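Local coordinates for beta-lactamase domain protein (Burkholderia ambifaria, PDB 5I0P) that binds two zinc ions in a metallo-beta-lactamase-type site and is probably a metal-dependent hydrolase whose natural substrate is not established, at residues Phe46-Ile51 / Pro275-Pro280; Val234-Ser239 / Lys279-Val284; Met311-Ile316 / Glu337-Leu342. All coordinates share one frame; numbering follows the deposited sequence.

Interaction 1 (Phe46-Ile51 / Pro275-Pro280). With ZN (zinc ion), chain F.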
loop_
_atom_site.group_PDB
_atom_site.type_symbol
_atom_site.label_atom_id
_atom_site.label_comp_id
_atom_site.label_asym_id
_atom_site.label_seq_id
_atom_site.Cartn_x
_atom_site.Cartn_y
_atom_site.Cartn_z
ATOM N N PHE A 46 1.248 4.923 -14.851
ATOM C CA PHE A 46 2.005 5.901 -14.082
ATOM C C PHE A 46 3.448 5.451 -14.077
ATOM O O PHE A 46 3.785 4.429 -14.671
ATOM C CB PHE A 46 1.534 5.992 -12.628
ATOM C CG PHE A 46 0.063 6.036 -12.473
ATOM C CD1 PHE A 46 -0.690 7.012 -13.109
ATOM C CD2 PHE A 46 -0.576 5.052 -11.731
ATOM C CE1 PHE A 46 -2.061 7.025 -12.973
ATOM C CE2 PHE A 46 -1.939 5.049 -11.581
ATOM C CZ PHE A 46 -2.694 6.032 -12.199
ATOM N N SER A 47 4.295 6.194 -13.357
ATOM C CA SER A 47 5.694 5.796 -13.187
ATOM C C SER A 47 5.789 4.462 -12.471
ATOM O O SER A 47 6.706 3.667 -12.720
ATOM C CB SER A 47 6.474 6.871 -12.437
ATOM O OG SER A 47 7.373 7.508 -13.334
ATOM N N LEU A 48 4.895 4.243 -11.524
ATOM C CA LEU A 48 4.646 2.920 -10.979
ATOM C C LEU A 48 3.796 2.184 -12.008
ATOM O O LEU A 48 2.620 2.509 -12.185
ATOM C CB LEU A 48 3.933 3.073 -9.642
ATOM C CG LEU A 48 3.676 1.862 -8.789
ATOM C CD1 LEU A 48 4.917 1.470 -8.079
ATOM C CD2 LEU A 48 2.527 2.156 -7.801
ATOM N N ASP A 49 4.390 1.235 -12.734
ATOM C CA ASP A 49 3.762 0.732 -13.956
ATOM C C ASP A 49 2.959 -0.546 -13.757
ATOM O O ASP A 49 2.487 -1.121 -14.744
ATOM C CB ASP A 49 4.803 0.495 -15.058
ATOM C CG ASP A 49 5.832 -0.578 -14.701
ATOM O OD1 ASP A 49 5.576 -1.425 -13.796
ATOM O OD2 ASP A 49 6.877 -0.623 -15.414
ATOM N N HIS A 50 2.821 -1.034 -12.528
ATOM C CA HIS A 50 2.142 -2.299 -12.344
ATOM C C HIS A 50 1.638 -2.402 -10.914
ATOM O O HIS A 50 2.171 -1.778 -10.008
ATOM C CB HIS A 50 3.081 -3.465 -12.656
ATOM C CG HIS A 50 4.087 -3.705 -11.585
ATOM N ND1 HIS A 50 5.291 -3.030 -11.538
ATOM C CD2 HIS A 50 4.049 -4.495 -10.484
ATOM C CE1 HIS A 50 5.969 -3.430 -10.472
ATOM N NE2 HIS A 50 5.232 -4.304 -9.806
ATOM N N ILE A 51 0.662 -3.268 -10.709
ATOM C CA ILE A 51 0.313 -3.722 -9.367
ATOM C C ILE A 51 0.124 -5.233 -9.415
ATOM O O ILE A 51 -0.441 -5.768 -10.375
ATOM C CB ILE A 51 -0.942 -3.007 -8.806
ATOM C CG1 ILE A 51 -1.270 -3.524 -7.396
ATOM C CG2 ILE A 51 -2.142 -3.101 -9.761
ATOM C CD1 ILE A 51 -2.327 -2.727 -6.668
ATOM N N PRO A 275 4.667 -8.788 -2.556
ATOM C CA PRO A 275 4.446 -7.344 -2.513
ATOM C C PRO A 275 3.596 -6.903 -3.688
ATOM O O PRO A 275 3.551 -7.550 -4.737
ATOM C CB PRO A 275 5.858 -6.784 -2.654
ATOM C CG PRO A 275 6.479 -7.786 -3.690
ATOM C CD PRO A 275 5.849 -9.143 -3.360
ATOM N N SER A 276 2.943 -5.764 -3.500
ATOM C CA SER A 276 2.050 -5.296 -4.543
ATOM C C SER A 276 2.784 -4.664 -5.711
ATOM O O SER A 276 2.163 -4.432 -6.748
ATOM C CB SER A 276 1.017 -4.364 -3.943
ATOM O OG SER A 276 0.152 -5.176 -3.142
ATOM N N HIS A 277 4.077 -4.381 -5.570
ATOM C CA HIS A 277 4.886 -3.852 -6.660
ATOM C C HIS A 277 6.278 -4.463 -6.541
ATOM O O HIS A 277 6.853 -4.470 -5.452
ATOM C CB HIS A 277 4.926 -2.310 -6.637
ATOM C CG HIS A 277 3.578 -1.686 -6.420
ATOM N ND1 HIS A 277 2.698 -1.413 -7.451
ATOM C CD2 HIS A 277 2.956 -1.281 -5.285
ATOM C CE1 HIS A 277 1.597 -0.859 -6.963
ATOM N NE2 HIS A 277 1.724 -0.778 -5.652
ATOM N N GLY A 278 6.820 -4.959 -7.656
ATOM C CA GLY A 278 8.022 -5.775 -7.624
ATOM C C GLY A 278 7.683 -7.237 -7.821
ATOM O O GLY A 278 6.648 -7.576 -8.381
ATOM N N LYS A 279 8.570 -8.112 -7.335
ATOM C CA LYS A 279 8.407 -9.553 -7.518
ATOM C C LYS A 279 8.383 -10.251 -6.168
ATOM O O LYS A 279 8.945 -9.733 -5.199
ATOM C CB LYS A 279 9.516 -10.171 -8.420
ATOM C CG LYS A 279 9.593 -9.472 -9.764
ATOM C CD LYS A 279 10.532 -10.038 -10.811
ATOM C CE LYS A 279 11.969 -9.881 -10.529
ATOM N NZ LYS A 279 12.644 -10.395 -11.730
ATOM N N PRO A 280 7.713 -11.407 -6.065
ATOM C CA PRO A 280 7.815 -12.211 -4.836
ATOM C C PRO A 280 9.282 -12.432 -4.483
ATOM O O PRO A 280 10.138 -12.619 -5.360
ATOM C CB PRO A 280 7.124 -13.536 -5.204
ATOM C CG PRO A 280 6.165 -13.198 -6.307
ATOM C CD PRO A 280 6.804 -12.008 -7.061
HETATM ZN ZN ZN F . 0.296 0.327 -4.268
#
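H277 and H50 meet as a T-shaped pair: the edge of the H277 imidazole is directed at the face of the H50 ring, with the centroids 5.7 Å apart and the planes inclined at 63°. Two hydrogen bonds running in opposite directions hold this arrangement. H277 ND1 donates to the backbone O of H50 over 2.6 Å; the bond is bent at the hydrogen, but it lies close to the H277 ring plane and in the plane of the carbonyl. In return, H50 NE2 accepts from the backbone N of G278 at 2.8 Å, in the plane of its ring and with a nearly straight N-H...N angle of 164°. H50 can reach that amide because its CG lies between the backbone N and the carbonyl carbon (chi1 75°), and its rotation is fixed by a second in-plane bond, from ND1 to D49 OD1 (2.8 Å).

L48 crosses the H277 ring at about a right angle. Its CD2 lies over one face, displaced toward the rim and 3.3 Å from H277 CE1, a CH-pi contact. I51, at the start of strand 50-60, approaches H277 CE1 obliquely with its CB, while its CA makes a C-H...O contact of 3.3 Å with S276 O. The next residue, N52, extends the seam by donating from ND2 to the carbonyls of P275 and G278.

The other nitrogen of H277, NE2, binds a zinc ion at 2.3 Å, in a site completed by D106, H107 and D232. The arrangement is a second-shell contact: the carbonyl of H50 takes the N-H of a metal ligand, which fixes the turn of the ring, with NE2 directed at the zinc, and would be expected to make the imidazole a somewhat better donor to the metal.

Interaction 2 (Val234-Ser239 / Lys279-Val284)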
loop_
_atom_site.group_PDB
_atom_site.type_symbol
_atom_site.label_atom_id
_atom_site.label_comp_id
_atom_site.label_asym_id
_atom_site.label_seq_id
_atom_site.Cartn_x
_atom_site.Cartn_y
_atom_site.Cartn_z
ATOM N N VAL A 234 5.993 -3.361 2.556
ATOM C CA VAL A 234 7.359 -3.821 2.251
ATOM C C VAL A 234 7.431 -4.091 0.757
ATOM O O VAL A 234 6.893 -5.103 0.276
ATOM C CB VAL A 234 7.771 -5.081 3.030
ATOM C CG1 VAL A 234 9.265 -5.349 2.821
ATOM C CG2 VAL A 234 7.391 -4.987 4.531
ATOM N N LEU A 235 8.086 -3.195 0.024
ATOM C CA LEU A 235 8.269 -3.389 -1.385
ATOM C C LEU A 235 9.746 -3.661 -1.690
ATOM O O LEU A 235 10.626 -3.043 -1.084
ATOM C CB LEU A 235 7.783 -2.182 -2.173
ATOM C CG LEU A 235 6.351 -1.777 -1.850
ATOM C CD1 LEU A 235 6.011 -0.404 -2.471
ATOM C CD2 LEU A 235 5.389 -2.820 -2.285
ATOM N N PRO A 236 10.046 -4.642 -2.553
ATOM C CA PRO A 236 11.454 -5.040 -2.717
ATOM C C PRO A 236 12.298 -3.986 -3.407
ATOM O O PRO A 236 13.479 -3.857 -3.080
ATOM C CB PRO A 236 11.374 -6.371 -3.514
ATOM C CG PRO A 236 10.080 -6.324 -4.235
ATOM C CD PRO A 236 9.131 -5.564 -3.266
ATOM N N ARG A 237 11.761 -3.246 -4.369
ATOM C CA ARG A 237 12.631 -2.360 -5.122
ATOM C C ARG A 237 12.396 -0.880 -4.856
ATOM O O ARG A 237 13.285 -0.076 -5.148
ATOM C CB ARG A 237 12.517 -2.632 -6.636
ATOM N N ILE A 238 11.225 -0.481 -4.378
ATOM C CA ILE A 238 10.940 0.934 -4.219
ATOM C C ILE A 238 10.557 1.208 -2.774
ATOM O O ILE A 238 10.088 0.326 -2.056
ATOM C CB ILE A 238 9.836 1.405 -5.170
ATOM C CG1 ILE A 238 8.512 0.809 -4.775
ATOM C CG2 ILE A 238 10.113 0.910 -6.602
ATOM C CD1 ILE A 238 7.416 1.197 -5.713
ATOM N N SER A 239 10.739 2.451 -2.348
ATOM C CA SER A 239 10.330 2.718 -0.982
ATOM C C SER A 239 8.820 2.983 -0.915
ATOM O O SER A 239 8.152 3.257 -1.919
ATOM C CB SER A 239 11.116 3.886 -0.394
ATOM O OG SER A 239 10.853 5.043 -1.136
ATOM N N LYS A 279 8.570 -8.112 -7.335
ATOM C CA LYS A 279 8.407 -9.553 -7.518
ATOM C C LYS A 279 8.383 -10.251 -6.168
ATOM O O LYS A 279 8.945 -9.733 -5.199
ATOM C CB LYS A 279 9.516 -10.171 -8.420
ATOM C CG LYS A 279 9.593 -9.472 -9.764
ATOM C CD LYS A 279 10.532 -10.038 -10.811
ATOM C CE LYS A 279 11.969 -9.881 -10.529
ATOM N NZ LYS A 279 12.644 -10.395 -11.730
ATOM N N PRO A 280 7.713 -11.407 -6.065
ATOM C CA PRO A 280 7.815 -12.211 -4.836
ATOM C C PRO A 280 9.282 -12.432 -4.483
ATOM O O PRO A 280 10.138 -12.619 -5.360
ATOM C CB PRO A 280 7.124 -13.536 -5.204
ATOM C CG PRO A 280 6.165 -13.198 -6.307
ATOM C CD PRO A 280 6.804 -12.008 -7.061
ATOM N N PHE A 281 9.583 -12.359 -3.191
ATOM C CA PHE A 281 10.971 -12.441 -2.774
ATOM C C PHE A 281 11.073 -12.955 -1.343
ATOM O O PHE A 281 10.127 -12.897 -0.553
ATOM C CB PHE A 281 11.670 -11.090 -2.879
ATOM C CG PHE A 281 11.267 -10.112 -1.813
ATOM C CD1 PHE A 281 10.138 -9.333 -1.954
ATOM C CD2 PHE A 281 12.025 -9.969 -0.666
ATOM C CE1 PHE A 281 9.798 -8.394 -0.989
ATOM C CE2 PHE A 281 11.656 -9.038 0.316
ATOM C CZ PHE A 281 10.545 -8.267 0.144
ATOM N N ARG A 282 12.246 -13.475 -1.033
ATOM C CA ARG A 282 12.629 -13.800 0.323
ATOM C C ARG A 282 13.755 -12.857 0.732
ATOM O O ARG A 282 14.591 -12.461 -0.089
ATOM C CB ARG A 282 13.067 -15.266 0.435
ATOM C CG ARG A 282 11.915 -16.250 0.343
ATOM C CD ARG A 282 12.270 -17.722 0.662
ATOM N NE ARG A 282 11.019 -18.472 0.834
ATOM C CZ ARG A 282 10.335 -19.065 -0.149
ATOM N NH1 ARG A 282 10.811 -19.026 -1.382
ATOM N NH2 ARG A 282 9.176 -19.691 0.096
ATOM N N GLY A 283 13.785 -12.522 2.017
ATOM C CA GLY A 283 14.754 -11.576 2.509
ATOM C C GLY A 283 14.063 -10.367 3.088
ATOM O O GLY A 283 14.528 -9.231 2.909
ATOM N N VAL A 284 12.948 -10.600 3.793
ATOM C CA VAL A 284 12.195 -9.473 4.322
ATOM C C VAL A 284 13.047 -8.664 5.290
ATOM O O VAL A 284 13.044 -7.427 5.248
ATOM C CB VAL A 284 10.875 -9.934 4.970
ATOM C CG1 VAL A 284 11.126 -10.818 6.183
ATOM C CG2 VAL A 284 10.066 -8.689 5.380
#
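P236 and F281 supply the main contact here, a CH-pi interaction in which P236 CB lies over one face of the phenyl ring, the two side chains crossing at a slant. P236 CB stands 3.9 Å from the centroid of the F281 ring and 28° off its normal, so the proline sits toward the CD1-CE1 side of the face. P236 CB lies 3.6 Å from both F281 CD1 and CE1, and P236 CD is nearest CE1. With CG between the backbone N and the carbonyl carbon (chi1 74°), the F281 ring is turned toward loop 234-239, which brings its face to P236.

Other apolar contacts gather near the tip of the ring. V234 CG1 comes to the edge, near the ring plane, 4.2 Å from F281 CZ, and the same methyl meets V284 CG2 at 4.3 Å. Y264, from helix 262-265, touches both valines.

The setting is one of the two sheets of the metallo-beta-lactamase alpha-beta/beta-alpha sandwich. F281 lies in the short edge segment 281-282, beside and antiparallel to 272-275, whereas the loop 234-239 leaves the sheet after strand 227-231, which lies on the far side of 272-275. The contact thus reaches over that intervening strand, and P236 also packs on P275 from it.

Polar groups play a smaller part across the interface. P236 CG rests 3.7 Å from K279 O, which itself lies in the plane of the F281 ring at its edge. The stronger polar links lead outward: L235 O accepts from R287 of helix 284-308, and K279 NZ donates to A21 O while also making a cation-pi contact with Y18.

Interaction 3 (Met311-Ile316 / Glu337-Leu342)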
loop_
_atom_site.group_PDB
_atom_site.type_symbol
_atom_site.label_atom_id
_atom_site.label_comp_id
_atom_site.label_asym_id
_atom_site.label_seq_id
_atom_site.Cartn_x
_atom_site.Cartn_y
_atom_site.Cartn_z
ATOM N N MET A 311 14.539 25.935 7.388
ATOM C CA MET A 311 14.091 25.408 6.105
ATOM C C MET A 311 12.582 25.168 6.097
ATOM O O MET A 311 12.012 24.650 7.069
ATOM C CB MET A 311 14.810 24.082 5.787
ATOM C CG MET A 311 16.332 24.159 5.695
ATOM S SD MET A 311 16.776 25.166 4.286
ATOM C CE MET A 311 16.225 24.057 2.973
ATOM N N SER A 312 11.936 25.498 4.973
ATOM C CA SER A 312 10.557 25.105 4.773
ATOM C C SER A 312 10.514 23.747 4.058
ATOM O O SER A 312 11.527 23.262 3.504
ATOM C CB SER A 312 9.809 26.152 3.961
ATOM O OG SER A 312 10.148 26.054 2.570
ATOM N N ALA A 313 9.315 23.141 4.047
ATOM C CA ALA A 313 9.171 21.888 3.320
ATOM C C ALA A 313 9.553 22.057 1.850
ATOM O O ALA A 313 10.195 21.173 1.278
ATOM C CB ALA A 313 7.754 21.336 3.459
ATOM N N ALA A 314 9.157 23.172 1.214
ATOM C CA ALA A 314 9.554 23.395 -0.182
ATOM C C ALA A 314 11.061 23.447 -0.329
ATOM O O ALA A 314 11.603 22.959 -1.328
ATOM C CB ALA A 314 8.969 24.689 -0.741
ATOM N N GLY A 315 11.756 24.037 0.656
ATOM C CA GLY A 315 13.215 24.081 0.621
ATOM C C GLY A 315 13.882 22.726 0.784
ATOM O O GLY A 315 15.026 22.533 0.347
ATOM N N ILE A 316 13.199 21.780 1.435
ATOM C CA ILE A 316 13.784 20.462 1.635
ATOM C C ILE A 316 13.668 19.616 0.361
ATOM O O ILE A 316 14.457 18.689 0.147
ATOM C CB ILE A 316 13.151 19.789 2.861
ATOM C CG1 ILE A 316 13.631 20.513 4.123
ATOM C CG2 ILE A 316 13.501 18.300 2.931
ATOM C CD1 ILE A 316 15.165 20.672 4.176
ATOM N N GLU A 337 6.308 14.396 1.239
ATOM C CA GLU A 337 7.352 13.520 1.751
ATOM C C GLU A 337 8.366 14.320 2.568
ATOM O O GLU A 337 8.868 13.844 3.596
ATOM C CB GLU A 337 8.011 12.762 0.595
ATOM C CG GLU A 337 8.965 11.628 1.010
ATOM C CD GLU A 337 8.339 10.229 0.915
ATOM O OE1 GLU A 337 8.291 9.537 1.958
ATOM O OE2 GLU A 337 7.901 9.816 -0.190
ATOM N N ALA A 338 8.703 15.533 2.115
ATOM C CA ALA A 338 9.602 16.376 2.902
ATOM C C ALA A 338 8.973 16.722 4.255
ATOM O O ALA A 338 9.639 16.652 5.291
ATOM C CB ALA A 338 9.980 17.627 2.108
ATOM N N LEU A 339 7.675 17.047 4.270
ATOM C CA LEU A 339 6.980 17.307 5.531
ATOM C C LEU A 339 7.016 16.109 6.483
ATOM O O LEU A 339 7.103 16.285 7.707
ATOM C CB LEU A 339 5.533 17.691 5.259
ATOM C CG LEU A 339 5.161 19.086 5.706
ATOM C CD1 LEU A 339 3.656 19.178 5.710
ATOM C CD2 LEU A 339 5.748 19.378 7.096
ATOM N N ALA A 340 6.941 14.890 5.952
ATOM C CA ALA A 340 7.026 13.710 6.804
ATOM C C ALA A 340 8.380 13.613 7.511
ATOM O O ALA A 340 8.450 13.210 8.673
ATOM C CB ALA A 340 6.734 12.461 5.980
ATOM N N HIS A 341 9.473 13.941 6.824
ATOM C CA HIS A 341 10.782 13.894 7.479
ATOM C C HIS A 341 10.947 15.044 8.461
ATOM O O HIS A 341 11.502 14.868 9.555
ATOM C CB HIS A 341 11.902 13.910 6.430
ATOM C CG HIS A 341 11.907 12.691 5.573
ATOM N ND1 HIS A 341 10.978 12.498 4.571
ATOM C CD2 HIS A 341 12.614 11.539 5.660
ATOM C CE1 HIS A 341 11.152 11.297 4.037
ATOM N NE2 HIS A 341 12.131 10.688 4.686
ATOM N N LEU A 342 10.488 16.235 8.082
ATOM C CA LEU A 342 10.552 17.359 9.001
ATOM C C LEU A 342 9.718 17.105 10.251
ATOM O O LEU A 342 10.164 17.408 11.361
ATOM C CB LEU A 342 10.104 18.634 8.306
ATOM C CG LEU A 342 11.100 19.183 7.293
ATOM C CD1 LEU A 342 10.404 20.190 6.363
ATOM C CD2 LEU A 342 12.253 19.828 8.022
#
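A313 and L339 bring the two helices closest, with their CA atoms 5.5 Å apart where the first turn of helix 313-320 meets the middle of helix 333-347. Together with helix 284-308 and the hairpin 352-355/361-364, they form an arrangement consistent with a winged helix, in line with the helix-turn-helix clan of this C-terminal domain. S312 is the N-cap of the shorter helix, its OG accepting from G315 N (3.2 Å).

Small residues permit the close approach. A313 CB touches two leucines, 4.1 Å from both L339 CG and L342 CD1, and L342 CD1 comes closer still to A313 CA, at 3.7 Å, while A338 CB faces A313 O. I316 spreads its branches over the other helix: CG2, anti to its backbone N, touches A338 CB at 3.7 Å, and CG1 meets L342 CD1 at 3.9 Å. V302 of helix 284-308 packs on both I316 and L342, adding a third helix to the cluster.

Within helix 333-347, the E337 carbonyl O takes two donors from H341, the backbone N on one face of its plane and ND1 on the opposite face, the latter at 2.7 Å.

Interactions 1 and 2 share K279 and P280 and touch directly: P236 CD of interaction 2 packs against H277 O and P275 CG of interaction 1. One run of chain after strand 272-275 therefore serves both contacts, first beside the zinc site and then at the sheet margin. Their chemistry differs accordingly. Interaction 1, only partly buried, combines hydrogen bonds and a metal ligand with L48 and I51 packing, whereas interaction 2 is buried and held by a proline-phenyl contact and valine methyls. Interaction 3 is buried too, but belongs to the C-terminal domain, its centre about 26 Å from that of interaction 1, and relies on aliphatic helix-to-helix packing away from the metals.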